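PDB 3U07: uncharacterized protein VPA0106 from Vibrio parahaemolyticus, which is of unknown function, a probably exported protein that joins a DUF1254 region to a DUF1214 region in one chain. Local coordinates for residues K233-L236 with D237-S241; M267-L270 with V271-P275. The protein carries 2 engineered substitutions. All coordinates share one frame; numbering follows the deposited sequence.

Both contacts are local, each made along one helix and running just past its last residues, in the helical part of the chain between the sheets formed by its earlier and later strands. Neither closes a loop; each joins residues about one helical turn apart, and they follow in series without nesting or crossing. Contact 1 comes first, in the short helix 233-239; the chain then runs through a loop into the longer helix 253-273, whose C-terminal end carries contact 2. Their centres are about 23 Å apart and their nearest atoms about 11 Å, so they do not touch. What they share is the helix 26-52, against which both pack; contact 2 also brings in helix 295-305.

Contact 1 (K233-L236 with D237-S241)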
# COMPACT_ATOMS: atom_id res chain seq x y z
N LYS A 233 -13.35 15.40 12.30
CA LYS A 233 -14.13 16.02 13.36
C LYS A 233 -14.94 15.05 14.20
O LYS A 233 -14.96 15.17 15.43
CB LYS A 233 -15.05 17.09 12.77
CG LYS A 233 -15.86 17.83 13.82
CD LYS A 233 -16.67 18.97 13.23
CE LYS A 233 -17.65 19.53 14.26
NZ LYS A 233 -16.97 19.93 15.52
N GLN A 234 -15.61 14.10 13.56
CA GLN A 234 -16.42 13.14 14.31
C GLN A 234 -15.57 12.41 15.35
O GLN A 234 -16.03 12.14 16.45
CB GLN A 234 -17.08 12.13 13.36
CG GLN A 234 -16.11 11.26 12.59
CD GLN A 234 -15.55 11.94 11.35
OE1 GLN A 234 -15.55 13.17 11.24
NE2 GLN A 234 -15.05 11.14 10.42
N TRP A 235 -14.32 12.13 15.01
CA TRP A 235 -13.43 11.43 15.93
C TRP A 235 -12.81 12.39 16.94
O TRP A 235 -12.76 12.11 18.13
CB TRP A 235 -12.32 10.71 15.17
CG TRP A 235 -12.83 9.75 14.14
CD1 TRP A 235 -12.66 9.83 12.79
CD2 TRP A 235 -13.56 8.54 14.38
NE1 TRP A 235 -13.25 8.75 12.17
CE2 TRP A 235 -13.81 7.94 13.13
CE3 TRP A 235 -14.04 7.91 15.54
CZ2 TRP A 235 -14.51 6.74 13.00
CZ3 TRP A 235 -14.74 6.71 15.41
CH2 TRP A 235 -14.96 6.14 14.14
N LEU A 236 -12.34 13.54 16.45
CA LEU A 236 -11.70 14.53 17.31
C LEU A 236 -12.63 15.11 18.37
O LEU A 236 -12.17 15.49 19.44
CB LEU A 236 -11.09 15.65 16.47
CG LEU A 236 -9.87 15.19 15.65
CD1 LEU A 236 -9.48 16.26 14.65
CD2 LEU A 236 -8.72 14.88 16.60
N ASP A 237 -13.92 15.19 18.07
CA ASP A 237 -14.84 15.73 19.06
C ASP A 237 -14.92 14.81 20.28
O ASP A 237 -15.14 15.27 21.40
CB ASP A 237 -16.24 15.91 18.47
CG ASP A 237 -16.35 17.15 17.58
OD1 ASP A 237 -15.54 18.08 17.76
OD2 ASP A 237 -17.26 17.20 16.73
N LYS A 238 -14.70 13.52 20.07
CA LYS A 238 -14.76 12.54 21.16
C LYS A 238 -13.50 12.50 22.03
O LYS A 238 -13.59 12.32 23.25
CB LYS A 238 -14.98 11.13 20.59
CG LYS A 238 -16.21 10.96 19.71
CD LYS A 238 -16.25 9.56 19.11
CE LYS A 238 -17.50 9.36 18.25
NZ LYS A 238 -17.99 7.96 18.32
N TYR A 239 -12.35 12.69 21.41
CA TYR A 239 -11.08 12.57 22.12
C TYR A 239 -10.39 13.85 22.58
O TYR A 239 -9.23 13.83 22.98
CB TYR A 239 -10.14 11.74 21.25
CG TYR A 239 -10.84 10.50 20.71
CD1 TYR A 239 -11.63 9.71 21.55
CD2 TYR A 239 -10.73 10.14 19.36
CE1 TYR A 239 -12.30 8.59 21.06
CE2 TYR A 239 -11.41 9.01 18.87
CZ TYR A 239 -12.19 8.25 19.73
OH TYR A 239 -12.85 7.14 19.26
N GLN A 240 -11.12 14.96 22.56
CA GLN A 240 -10.59 16.25 22.94
C GLN A 240 -10.04 16.35 24.37
O GLN A 240 -8.99 16.94 24.60
CB GLN A 240 -11.65 17.32 22.73
CG GLN A 240 -11.13 18.74 22.76
CD GLN A 240 -12.19 19.73 22.33
OE1 GLN A 240 -13.08 20.08 23.09
NE2 GLN A 240 -12.10 20.17 21.08
N SER A 241 -10.76 15.77 25.33
CA SER A 241 -10.32 15.83 26.72
C SER A 241 -9.01 15.08 26.94
O SER A 241 -8.28 15.34 27.89
CB SER A 241 -11.40 15.25 27.65
OG SER A 241 -11.61 13.87 27.39
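Lys233 and Asp237, one helical turn apart, meet in an i to i+4 salt bridge on the exposed side of helix 233-239. The lysine chain runs out extended and turns only at its last torsion (chi4 55°), which turns NZ toward the two carboxylate oxygens. There NZ lies 3.0 Å from Asp237 OD2, on that oxygen's syn lone pair, with a weak second bond to OD1. Beneath it, Asp237 N bonds Lys233 O at 2.8 Å, so backbone and side chains join the same two residues. Opposite charges suit this solvent-facing pair.

Trp235 and Tyr239 project side by side in the same direction from the buried side. Trp235 CB lies 4.2 Å from Tyr239 CE2, and Trp235 CE3 is 4.0 Å from Tyr239 OH, a glancing approach rather than a ring stack. Trp235 O takes Lys238 N at 3.1 Å, from well above the carbonyl plane, and more weakly Tyr239 N, so one oxygen serves both an i+3 and an i+4 donor. Large aromatics fit here because they reach across to neighbouring elements: Trp235 NE1 donates to Gly291 O, its ring meets Tyr36, and Tyr239 rests on Leu29 and Asp32, so the short helix packs against helix 26-52.

Contact 2 (M267-L270 with V271-P275); sequences MEHL and VELAP
His269 lies alongside Leu273, the two side chains running out in the same direction from positions one helical turn apart. The touch is light: the imidazole NE2 comes within 4.0 Å of the leucine methyl CD2, obliquely to the ring. Both residues have CG anti to the backbone N (chi1 178° in His269, -180° in Leu273), which keeps the two chains abreast. The polar use of NE2 lies elsewhere, in a hydrogen bond to Asp296 OD2, and this bond would limit rotation of the ring while Leu273 CD2 lies beside it. Histidine suits the place because one ring atom, NE2, can bond Asp296 OD2 while still lying beside the leucine methyl. The His269 side chain also touches Glu31 and Ile35 of helix 26-52.

Below the side chains runs the regular i to i+4 ladder of an alpha-helix, here the last turns of helix 253-273. Val271 N reaches Met267 O at 2.9 Å, and Glu272 N meets Glu268 O at 3.0 Å in an almost straight bond (171°). The next rung, from Leu273 N to His269 O, is more bent at 139°, and Ala274 N closes on Leu270 O at 3.1 Å as the chain passes into a 3-10 segment at Ala274 and Pro275.

Farther round the helix, the CE methyl of selenomethionine Met267 approaches Val271 CG2 at 4.3 Å. Its flexible chain, folded at each torsion, also reaches Tyr34 and Tyr38. Leu270 and Ala274 are buried against helix 295-305: both touch Glu300, and the small methyl of Ala274 also meets Tyr303, a small residue that probably lets the two helices come near each other at alanine's position.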
# COMPACT_ATOMS: atom_id res chain seq x y z
N MSE A 267 -2.54 -0.51 22.22
CA MSE A 267 -1.70 -1.46 21.50
C MSE A 267 -2.08 -2.91 21.83
O MSE A 267 -2.14 -3.75 20.94
CB MSE A 267 -0.22 -1.26 21.83
CG MSE A 267 0.50 -0.22 20.98
SE MSE A 267 0.27 -0.48 19.05
CE MSE A 267 1.10 -2.22 18.85
N GLU A 268 -2.31 -3.19 23.11
CA GLU A 268 -2.70 -4.54 23.52
C GLU A 268 -3.91 -4.95 22.70
O GLU A 268 -3.93 -6.02 22.09
CB GLU A 268 -3.05 -4.58 25.01
CG GLU A 268 -1.85 -4.46 25.94
CD GLU A 268 -2.24 -4.36 27.41
OE1 GLU A 268 -1.34 -4.16 28.25
OE2 GLU A 268 -3.44 -4.48 27.74
N HIS A 269 -4.92 -4.09 22.69
CA HIS A 269 -6.15 -4.35 21.95
C HIS A 269 -5.87 -4.64 20.47
O HIS A 269 -6.47 -5.55 19.89
CB HIS A 269 -7.08 -3.14 22.06
CG HIS A 269 -8.35 -3.29 21.28
ND1 HIS A 269 -9.39 -4.08 21.71
CD2 HIS A 269 -8.73 -2.77 20.09
CE1 HIS A 269 -10.37 -4.04 20.81
NE2 HIS A 269 -9.99 -3.25 19.82
N LEU A 270 -4.98 -3.87 19.86
CA LEU A 270 -4.66 -4.07 18.45
C LEU A 270 -3.97 -5.40 18.18
O LEU A 270 -4.22 -6.04 17.16
CB LEU A 270 -3.78 -2.93 17.92
CG LEU A 270 -4.39 -1.54 17.81
CD1 LEU A 270 -3.44 -0.66 17.01
CD2 LEU A 270 -5.75 -1.59 17.13
N VAL A 271 -3.09 -5.80 19.09
CA VAL A 271 -2.40 -7.07 18.93
C VAL A 271 -3.41 -8.21 19.02
O VAL A 271 -3.43 -9.10 18.18
CB VAL A 271 -1.31 -7.25 20.01
CG1 VAL A 271 -0.67 -8.62 19.88
CG2 VAL A 271 -0.26 -6.16 19.88
N GLU A 272 -4.27 -8.15 20.02
CA GLU A 272 -5.28 -9.18 20.22
C GLU A 272 -6.33 -9.26 19.11
O GLU A 272 -6.86 -10.33 18.83
CB GLU A 272 -5.99 -8.96 21.56
CG GLU A 272 -7.31 -9.70 21.70
CD GLU A 272 -8.04 -9.36 22.98
OE1 GLU A 272 -7.96 -8.19 23.43
OE2 GLU A 272 -8.71 -10.26 23.54
N LEU A 273 -6.62 -8.13 18.48
CA LEU A 273 -7.62 -8.09 17.42
C LEU A 273 -7.09 -8.55 16.07
O LEU A 273 -7.81 -9.15 15.28
CB LEU A 273 -8.17 -6.66 17.29
CG LEU A 273 -9.24 -6.42 16.23
CD1 LEU A 273 -10.49 -7.22 16.56
CD2 LEU A 273 -9.57 -4.93 16.17
N ALA A 274 -5.82 -8.27 15.82
CA ALA A 274 -5.17 -8.59 14.56
C ALA A 274 -5.51 -9.92 13.87
O ALA A 274 -6.10 -9.92 12.79
CB ALA A 274 -3.66 -8.47 14.72
N PRO A 275 -5.16 -11.06 14.48
CA PRO A 275 -5.47 -12.34 13.84
C PRO A 275 -6.92 -12.61 13.46
O PRO A 275 -7.19 -13.50 12.66
CB PRO A 275 -4.91 -13.36 14.82
CG PRO A 275 -5.12 -12.70 16.14
CD PRO A 275 -4.66 -11.28 15.86